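Local coordinates for iron-regulated outer membrane protein (Neisseria meningitidis, PDB 4B7O) that probably takes up iron across the meningococcal outer membrane as a TonB-dependent transporter, at residues Y243-K254 with S269-T280. Residues are numbered along the deposited sequence; the frame is centred on the assembly and turned at random.
Unlike the reference sequence in segment 269-280: Glu272 (reference Lys).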
ATOM      1  N   TYR A 243      20.075 -12.107   4.373  1.00 44.05           N
ATOM      2  CA  TYR A 243      19.130 -12.210   3.227  1.00 43.42           C
ATOM      3  C   TYR A 243      18.210 -11.004   3.108  1.00 41.59           C
ATOM      4  O   TYR A 243      17.025 -11.110   2.835  1.00 38.03           O
ATOM      5  CB  TYR A 243      18.323 -13.505   3.283  1.00 49.04           C
ATOM      6  CG  TYR A 243      19.234 -14.694   3.529  1.00 55.02           C
ATOM      7  CD1 TYR A 243      20.167 -15.082   2.556  1.00 55.21           C
ATOM      8  CD2 TYR A 243      19.200 -15.384   4.727  1.00 50.79           C
ATOM      9  CE1 TYR A 243      21.034 -16.131   2.774  1.00 58.95           C
ATOM     10  CE2 TYR A 243      20.065 -16.443   4.948  1.00 58.04           C
ATOM     11  CZ  TYR A 243      20.975 -16.817   3.970  1.00 56.65           C
ATOM     12  OH  TYR A 243      21.857 -17.861   4.175  1.00 60.03           O
ATOM     13  N   SER A 244      18.797  -9.845   3.283  1.00 39.20           N
ATOM     14  CA  SER A 244      18.048  -8.632   3.239  1.00 37.07           C
ATOM     15  C   SER A 244      18.446  -7.858   2.023  1.00 38.02           C
ATOM     16  O   SER A 244      18.045  -6.713   1.890  1.00 43.29           O
ATOM     17  CB  SER A 244      18.250  -7.822   4.530  1.00 31.76           C
ATOM     18  OG  SER A 244      19.581  -7.353   4.663  1.00 34.77           O
ATOM     19  N   ALA A 245      19.218  -8.496   1.137  1.00 35.36           N
ATOM     20  CA  ALA A 245      19.725  -7.896  -0.125  1.00 35.96           C
ATOM     21  C   ALA A 245      18.710  -8.047  -1.225  1.00 34.79           C
ATOM     22  O   ALA A 245      18.112  -9.113  -1.387  1.00 38.72           O
ATOM     23  CB  ALA A 245      21.053  -8.568  -0.568  1.00 32.99           C
ATOM     24  N   LEU A 246      18.488  -6.996  -1.994  1.00 36.47           N
ATOM     25  CA  LEU A 246      17.621  -7.123  -3.150  1.00 35.97           C
ATOM     26  C   LEU A 246      18.134  -6.339  -4.290  1.00 38.81           C
ATOM     27  O   LEU A 246      18.522  -5.177  -4.126  1.00 40.17           O
ATOM     28  CB  LEU A 246      16.222  -6.626  -2.828  1.00 37.83           C
ATOM     29  CG  LEU A 246      15.342  -7.650  -2.077  1.00 42.08           C
ATOM     30  CD1 LEU A 246      13.996  -7.002  -1.750  1.00 45.09           C
ATOM     31  CD2 LEU A 246      15.138  -8.969  -2.835  1.00 40.82           C
ATOM     32  N   ASP A 247      18.140  -6.968  -5.454  1.00 38.45           N
ATOM     33  CA  ASP A 247      18.386  -6.244  -6.653  1.00 41.78           C
ATOM     34  C   ASP A 247      17.053  -5.873  -7.296  1.00 39.87           C
ATOM     35  O   ASP A 247      16.430  -6.705  -7.945  1.00 42.45           O
ATOM     36  CB  ASP A 247      19.219  -7.036  -7.649  1.00 42.55           C
ATOM     37  CG  ASP A 247      19.629  -6.177  -8.832  1.00 49.47           C
ATOM     38  OD1 ASP A 247      19.802  -4.958  -8.684  1.00 63.73           O
ATOM     39  OD2 ASP A 247      19.777  -6.669  -9.924  1.00 57.44           O
ATOM     40  N   LYS A 248      16.644  -4.621  -7.137  1.00 40.25           N
ATOM     41  CA  LYS A 248      15.339  -4.110  -7.603  1.00 36.61           C
ATOM     42  C   LYS A 248      15.467  -3.449  -8.949  1.00 38.13           C
ATOM     43  O   LYS A 248      16.308  -2.575  -9.152  1.00 48.75           O
ATOM     44  CB  LYS A 248      14.846  -3.066  -6.625  1.00 33.66           C
ATOM     45  CG  LYS A 248      14.617  -3.653  -5.237  1.00 37.74           C
ATOM     46  CD  LYS A 248      14.502  -2.512  -4.253  1.00 40.42           C
ATOM     47  CE  LYS A 248      14.073  -3.001  -2.905  1.00 40.75           C
ATOM     48  NZ  LYS A 248      14.453  -1.996  -1.881  1.00 42.51           N
ATOM     49  N   ARG A 249      14.647  -3.864  -9.885  1.00 37.20           N
ATOM     50  CA  ARG A 249      14.614  -3.213 -11.180  1.00 39.17           C
ATOM     51  C   ARG A 249      13.212  -2.779 -11.531  1.00 37.81           C
ATOM     52  O   ARG A 249      12.250  -3.513 -11.313  1.00 38.56           O
ATOM     53  CB  ARG A 249      15.115  -4.158 -12.241  1.00 39.95           C
ATOM     54  CG  ARG A 249      16.592  -4.354 -12.046  1.00 51.50           C
ATOM     55  CD  ARG A 249      17.111  -5.543 -12.797  1.00 48.11           C
ATOM     56  NE  ARG A 249      18.375  -5.954 -12.206  1.00 50.40           N
ATOM     57  CZ  ARG A 249      19.090  -6.931 -12.729  1.00 50.49           C
ATOM     58  NH1 ARG A 249      18.649  -7.531 -13.836  1.00 53.55           N
ATOM     59  NH2 ARG A 249      20.219  -7.302 -12.166  1.00 46.97           N
ATOM     60  N   SER A 250      13.086  -1.588 -12.066  1.00 31.37           N
ATOM     61  CA  SER A 250      11.809  -1.175 -12.541  1.00 34.54           C
ATOM     62  C   SER A 250      11.982  -0.445 -13.835  1.00 33.60           C
ATOM     63  O   SER A 250      12.997   0.213 -14.037  1.00 34.56           O
ATOM     64  CB  SER A 250      11.112  -0.309 -11.503  1.00 33.87           C
ATOM     65  OG  SER A 250      11.875   0.842 -11.218  1.00 32.08           O
ATOM     66  N   TYR A 251      11.021  -0.607 -14.734  1.00 34.43           N
ATOM     67  CA  TYR A 251      10.947   0.272 -15.872  1.00 34.55           C
ATOM     68  C   TYR A 251       9.502   0.654 -16.178  1.00 33.10           C
ATOM     69  O   TYR A 251       8.560   0.018 -15.719  1.00 33.67           O
ATOM     70  CB  TYR A 251      11.707  -0.316 -17.050  1.00 36.36           C
ATOM     71  CG  TYR A 251      10.981  -1.380 -17.760  1.00 39.17           C
ATOM     72  CD1 TYR A 251      10.071  -1.056 -18.769  1.00 43.04           C
ATOM     73  CD2 TYR A 251      11.224  -2.707 -17.483  1.00 40.40           C
ATOM     74  CE1 TYR A 251       9.380  -2.028 -19.436  1.00 44.74           C
ATOM     75  CE2 TYR A 251      10.562  -3.688 -18.162  1.00 43.74           C
ATOM     76  CZ  TYR A 251       9.633  -3.340 -19.134  1.00 49.21           C
ATOM     77  OH  TYR A 251       8.918  -4.310 -19.805  1.00 53.69           O
ATOM     78  N   LEU A 252       9.334   1.739 -16.906  1.00 33.98           N
ATOM     79  CA  LEU A 252       8.013   2.221 -17.247  1.00 35.40           C
ATOM     80  C   LEU A 252       8.056   2.679 -18.681  1.00 33.87           C
ATOM     81  O   LEU A 252       8.933   3.486 -19.046  1.00 37.20           O
ATOM     82  CB  LEU A 252       7.640   3.387 -16.341  1.00 32.61           C
ATOM     83  CG  LEU A 252       6.349   4.148 -16.625  1.00 34.26           C
ATOM     84  CD1 LEU A 252       5.079   3.295 -16.593  1.00 28.10           C
ATOM     85  CD2 LEU A 252       6.251   5.286 -15.619  1.00 31.52           C
ATOM     86  N   ALA A 253       7.150   2.156 -19.496  1.00 29.89           N
ATOM     87  CA  ALA A 253       6.977   2.732 -20.836  1.00 33.11           C
ATOM     88  C   ALA A 253       5.552   3.295 -20.973  1.00 33.30           C
ATOM     89  O   ALA A 253       4.539   2.636 -20.596  1.00 29.22           O
ATOM     90  CB  ALA A 253       7.257   1.718 -21.919  1.00 31.20           C
ATOM     91  N   LYS A 254       5.464   4.520 -21.469  1.00 28.56           N
ATOM     92  CA  LYS A 254       4.181   5.173 -21.444  1.00 33.00           C
ATOM     93  C   LYS A 254       3.997   5.995 -22.715  1.00 37.77           C
ATOM     94  O   LYS A 254       4.870   6.804 -23.050  1.00 36.66           O
ATOM     95  CB  LYS A 254       4.113   6.056 -20.196  1.00 30.30           C
ATOM     96  CG  LYS A 254       2.946   6.997 -20.123  1.00 35.83           C
ATOM     97  CD  LYS A 254       2.825   7.677 -18.768  1.00 34.43           C
ATOM     98  CE  LYS A 254       2.275   6.733 -17.710  1.00 35.37           C
ATOM     99  NZ  LYS A 254       2.106   7.468 -16.422  1.00 34.10           N
ATOM    100  N   SER A 269       0.057   2.412 -20.960  1.00 29.66           N
ATOM    101  CA  SER A 269       1.262   2.283 -20.305  1.00 32.00           C
ATOM    102  C   SER A 269       1.597   0.875 -19.880  1.00 32.88           C
ATOM    103  O   SER A 269       0.691   0.045 -19.507  1.00 26.45           O
ATOM    104  CB  SER A 269       1.234   3.227 -19.084  1.00 33.32           C
ATOM    105  OG  SER A 269       0.521   2.601 -18.054  1.00 37.34           O
ATOM    106  N   HIS A 270       2.914   0.655 -19.836  1.00 29.99           N
ATOM    107  CA  HIS A 270       3.442  -0.593 -19.271  1.00 32.22           C
ATOM    108  C   HIS A 270       4.525  -0.462 -18.252  1.00 31.47           C
ATOM    109  O   HIS A 270       5.524   0.228 -18.447  1.00 31.97           O
ATOM    110  CB  HIS A 270       3.865  -1.580 -20.346  1.00 31.41           C
ATOM    111  CG  HIS A 270       4.282  -2.866 -19.772  1.00 37.43           C
ATOM    112  ND1 HIS A 270       3.389  -3.792 -19.346  1.00 38.50           N
ATOM    113  CD2 HIS A 270       5.551  -3.355 -19.449  1.00 40.80           C
ATOM    114  CE1 HIS A 270       4.044  -4.819 -18.811  1.00 38.71           C
ATOM    115  NE2 HIS A 270       5.378  -4.551 -18.881  1.00 42.23           N
ATOM    116  N   MET A 271       4.346  -1.160 -17.149  1.00 32.62           N
ATOM    117  CA  MET A 271       5.254  -1.017 -16.041  1.00 37.00           C
ATOM    118  C   MET A 271       5.665  -2.371 -15.454  1.00 40.39           C
ATOM    119  O   MET A 271       4.797  -3.229 -15.278  1.00 39.09           O
ATOM    120  CB  MET A 271       4.566  -0.179 -14.973  1.00 36.05           C
ATOM    121  CG  MET A 271       5.078  -0.366 -13.579  1.00 45.43           C
ATOM    122  SD  MET A 271       4.231   0.870 -12.541  1.00 53.30           S
ATOM    123  CE  MET A 271       3.854  -0.207 -11.135  1.00 61.91           C
ATOM    124  N   GLU A 272       6.959  -2.529 -15.122  1.00 35.29           N
ATOM    125  CA  GLU A 272       7.424  -3.663 -14.317  1.00 42.13           C
ATOM    126  C   GLU A 272       8.260  -3.234 -13.149  1.00 40.30           C
ATOM    127  O   GLU A 272       9.095  -2.337 -13.291  1.00 46.26           O
ATOM    128  CB  GLU A 272       8.316  -4.589 -15.115  1.00 45.07           C
ATOM    129  CG  GLU A 272       7.591  -5.206 -16.284  1.00 59.60           C
ATOM    130  CD  GLU A 272       7.877  -6.689 -16.469  1.00 70.56           C
ATOM    131  OE1 GLU A 272       9.024  -7.180 -16.160  1.00 66.53           O
ATOM    132  OE2 GLU A 272       6.919  -7.339 -16.956  1.00 64.06           O
ATOM    133  N   ASP A 273       8.094  -3.920 -12.032  1.00 36.38           N
ATOM    134  CA  ASP A 273       8.819  -3.641 -10.815  1.00 36.47           C
ATOM    135  C   ASP A 273       9.259  -5.011 -10.313  1.00 35.43           C
ATOM    136  O   ASP A 273       8.425  -5.871 -10.054  1.00 36.76           O
ATOM    137  CB  ASP A 273       7.873  -2.995  -9.815  1.00 37.31           C
ATOM    138  CG  ASP A 273       8.592  -2.298  -8.677  1.00 46.45           C
ATOM    139  OD1 ASP A 273       9.689  -2.712  -8.249  1.00 51.42           O
ATOM    140  OD2 ASP A 273       8.038  -1.305  -8.179  1.00 56.61           O
ATOM    141  N   GLN A 274      10.548  -5.230 -10.183  1.00 31.85           N
ATOM    142  CA  GLN A 274      11.021  -6.561  -9.911  1.00 37.13           C
ATOM    143  C   GLN A 274      12.074  -6.621  -8.825  1.00 38.94           C
ATOM    144  O   GLN A 274      12.994  -5.816  -8.831  1.00 42.16           O
ATOM    145  CB  GLN A 274      11.567  -7.179 -11.171  1.00 37.65           C
ATOM    146  CG  GLN A 274      12.115  -8.567 -10.930  1.00 45.07           C
ATOM    147  CD  GLN A 274      12.383  -9.285 -12.243  1.00 45.47           C
ATOM    148  OE1 GLN A 274      13.425  -9.123 -12.836  1.00 50.49           O
ATOM    149  NE2 GLN A 274      11.443 -10.065 -12.685  1.00 51.39           N
ATOM    150  N   HIS A 275      11.891  -7.500  -7.855  1.00 34.03           N
ATOM    151  CA  HIS A 275      12.898  -7.725  -6.822  1.00 38.91           C
ATOM    152  C   HIS A 275      13.544  -9.063  -7.046  1.00 42.83           C
ATOM    153  O   HIS A 275      12.842 -10.050  -7.239  1.00 35.94           O
ATOM    154  CB  HIS A 275      12.263  -7.814  -5.447  1.00 38.20           C
ATOM    155  CG  HIS A 275      11.554  -6.577  -5.036  1.00 43.18           C
ATOM    156  ND1 HIS A 275      11.020  -6.441  -3.827  1.00 43.51           N
ATOM    157  CD2 HIS A 275      11.296  -5.388  -5.722  1.00 42.20           C
ATOM    158  CE1 HIS A 275      10.452  -5.248  -3.721  1.00 38.76           C
ATOM    159  NE2 HIS A 275      10.615  -4.602  -4.882  1.00 45.73           N
ATOM    160  N   ARG A 276      14.874  -9.118  -6.978  1.00 39.42           N
ATOM    161  CA  ARG A 276      15.552 -10.395  -7.083  1.00 40.71           C
ATOM    162  C   ARG A 276      16.668 -10.545  -6.065  1.00 38.24           C
ATOM    163  O   ARG A 276      17.388  -9.608  -5.765  1.00 45.97           O
ATOM    164  CB  ARG A 276      16.010 -10.658  -8.516  1.00 43.31           C
ATOM    165  CG  ARG A 276      16.876  -9.586  -9.099  1.00 52.69           C
ATOM    166  CD  ARG A 276      16.372  -9.111 -10.444  1.00 59.27           C
ATOM    167  NE  ARG A 276      17.122  -9.778 -11.494  1.00 62.62           N
ATOM    168  CZ  ARG A 276      16.838  -9.693 -12.787  1.00 66.34           C
ATOM    169  NH1 ARG A 276      15.843  -8.924 -13.211  1.00 64.47           N
ATOM    170  NH2 ARG A 276      17.575 -10.361 -13.659  1.00 69.67           N
ATOM    171  N   GLY A 277      16.786 -11.724  -5.495  1.00 37.77           N
ATOM    172  CA  GLY A 277      17.873 -12.014  -4.586  1.00 37.89           C
ATOM    173  C   GLY A 277      17.692 -13.318  -3.849  1.00 40.42           C
ATOM    174  O   GLY A 277      16.782 -14.081  -4.151  1.00 45.60           O
ATOM    175  N   ILE A 278      18.593 -13.588  -2.903  1.00 42.41           N
ATOM    176  CA  ILE A 278      18.534 -14.775  -2.078  1.00 40.50           C
ATOM    177  C   ILE A 278      17.689 -14.402  -0.861  1.00 39.75           C
ATOM    178  O   ILE A 278      18.116 -13.641  -0.027  1.00 36.94           O
ATOM    179  CB  ILE A 278      19.972 -15.223  -1.634  1.00 46.54           C
ATOM    180  CG1 ILE A 278      20.919 -15.371  -2.839  1.00 43.71           C
ATOM    181  CG2 ILE A 278      19.952 -16.502  -0.805  1.00 41.27           C
ATOM    182  CD1 ILE A 278      20.190 -15.768  -4.089  1.00 44.80           C
ATOM    183  N   ARG A 279      16.507 -14.996  -0.777  1.00 41.27           N
ATOM    184  CA  ARG A 279      15.479 -14.609   0.156  1.00 42.82           C
ATOM    185  C   ARG A 279      14.908 -15.816   0.872  1.00 41.66           C
ATOM    186  O   ARG A 279      14.614 -16.826   0.216  1.00 42.86           O
ATOM    187  CB  ARG A 279      14.336 -13.885  -0.577  1.00 45.45           C
ATOM    188  CG  ARG A 279      14.756 -12.601  -1.276  1.00 49.54           C
ATOM    189  CD  ARG A 279      14.948 -11.451  -0.294  1.00 52.03           C
ATOM    190  NE  ARG A 279      13.685 -10.810   0.052  1.00 43.25           N
ATOM    191  CZ  ARG A 279      13.550  -9.898   1.009  1.00 39.34           C
ATOM    192  NH1 ARG A 279      14.589  -9.498   1.723  1.00 38.37           N
ATOM    193  NH2 ARG A 279      12.361  -9.374   1.253  1.00 38.33           N
ATOM    194  N   THR A 280      14.738 -15.683   2.200  1.00 37.23           N
ATOM    195  CA  THR A 280      14.160 -16.734   3.087  1.00 36.42           C
ATOM    196  C   THR A 280      12.744 -17.212   2.743  1.00 39.56           C
ATOM    197  O   THR A 280      11.994 -16.572   1.965  1.00 37.27           O
ATOM    198  CB  THR A 280      14.177 -16.297   4.585  1.00 40.83           C
ATOM    199  OG1 THR A 280      13.503 -15.036   4.755  1.00 43.56           O
ATOM    200  CG2 THR A 280      15.615 -16.161   5.113  1.00 38.14           C
TER
HETATM  201  O   HOH W   1      14.990 -12.961   2.921  1.00 48.97           O
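The guanidinium of Arg249 lies over one face of that of Arg276, centres 3.5 Å apart and planes inclined by 29°, in a stack of two like charges. Arg276 has CG between its backbone N and carbonyl carbon (chi1 55°), and its chain then folds back toward Arg249. The charge is probably offset by Asp247, whose carboxylate is modelled beside Arg249, though the exact place of OD2 is doubtful, and which also forms a salt bridge with Arg220. On the other side of the hairpin, CG of Lys248 sits over one face of the His275 imidazole, 4.2 Å from its centroid, a CH-pi contact, while Leu246 CD1 comes obliquely to within 3.7 Å of His275 ND1. The same methyl lies over the centre of the Arg279 guanidinium, which also forms a salt bridge with Glu283. Back on the arginine side, Tyr251 OH meets the edge of the His270 ring, 3.5 Å from CD2, and Glu272 CG comes obliquely to the tyrosine ring, 3.8 Å from Tyr251 CE2. Between these side chains, paired backbone bonds from Asp247–Arg276 to Ala253–His270 keep the strands in antiparallel register. Past the corner at Gly277 the pairing gives way to a water that donates to Tyr243 O and accepts from Thr280 N, and to a weak bond, 3.1 Å, from Arg279 NH1 to Tyr243 O.

The two segments belong to a beta hairpin of the transmembrane barrel, with strand 212-223 hydrogen-bonded to 246-254 and strand 303-320 flanking 269-276. The side bearing Lys248, Leu252, Met271 and Lys254 turns inward to the plug: Lys254 NZ forms a salt bridge with Asp173 and a hydrogen bond with Thr171, and Leu252 and Met271 pack on strand 166-171.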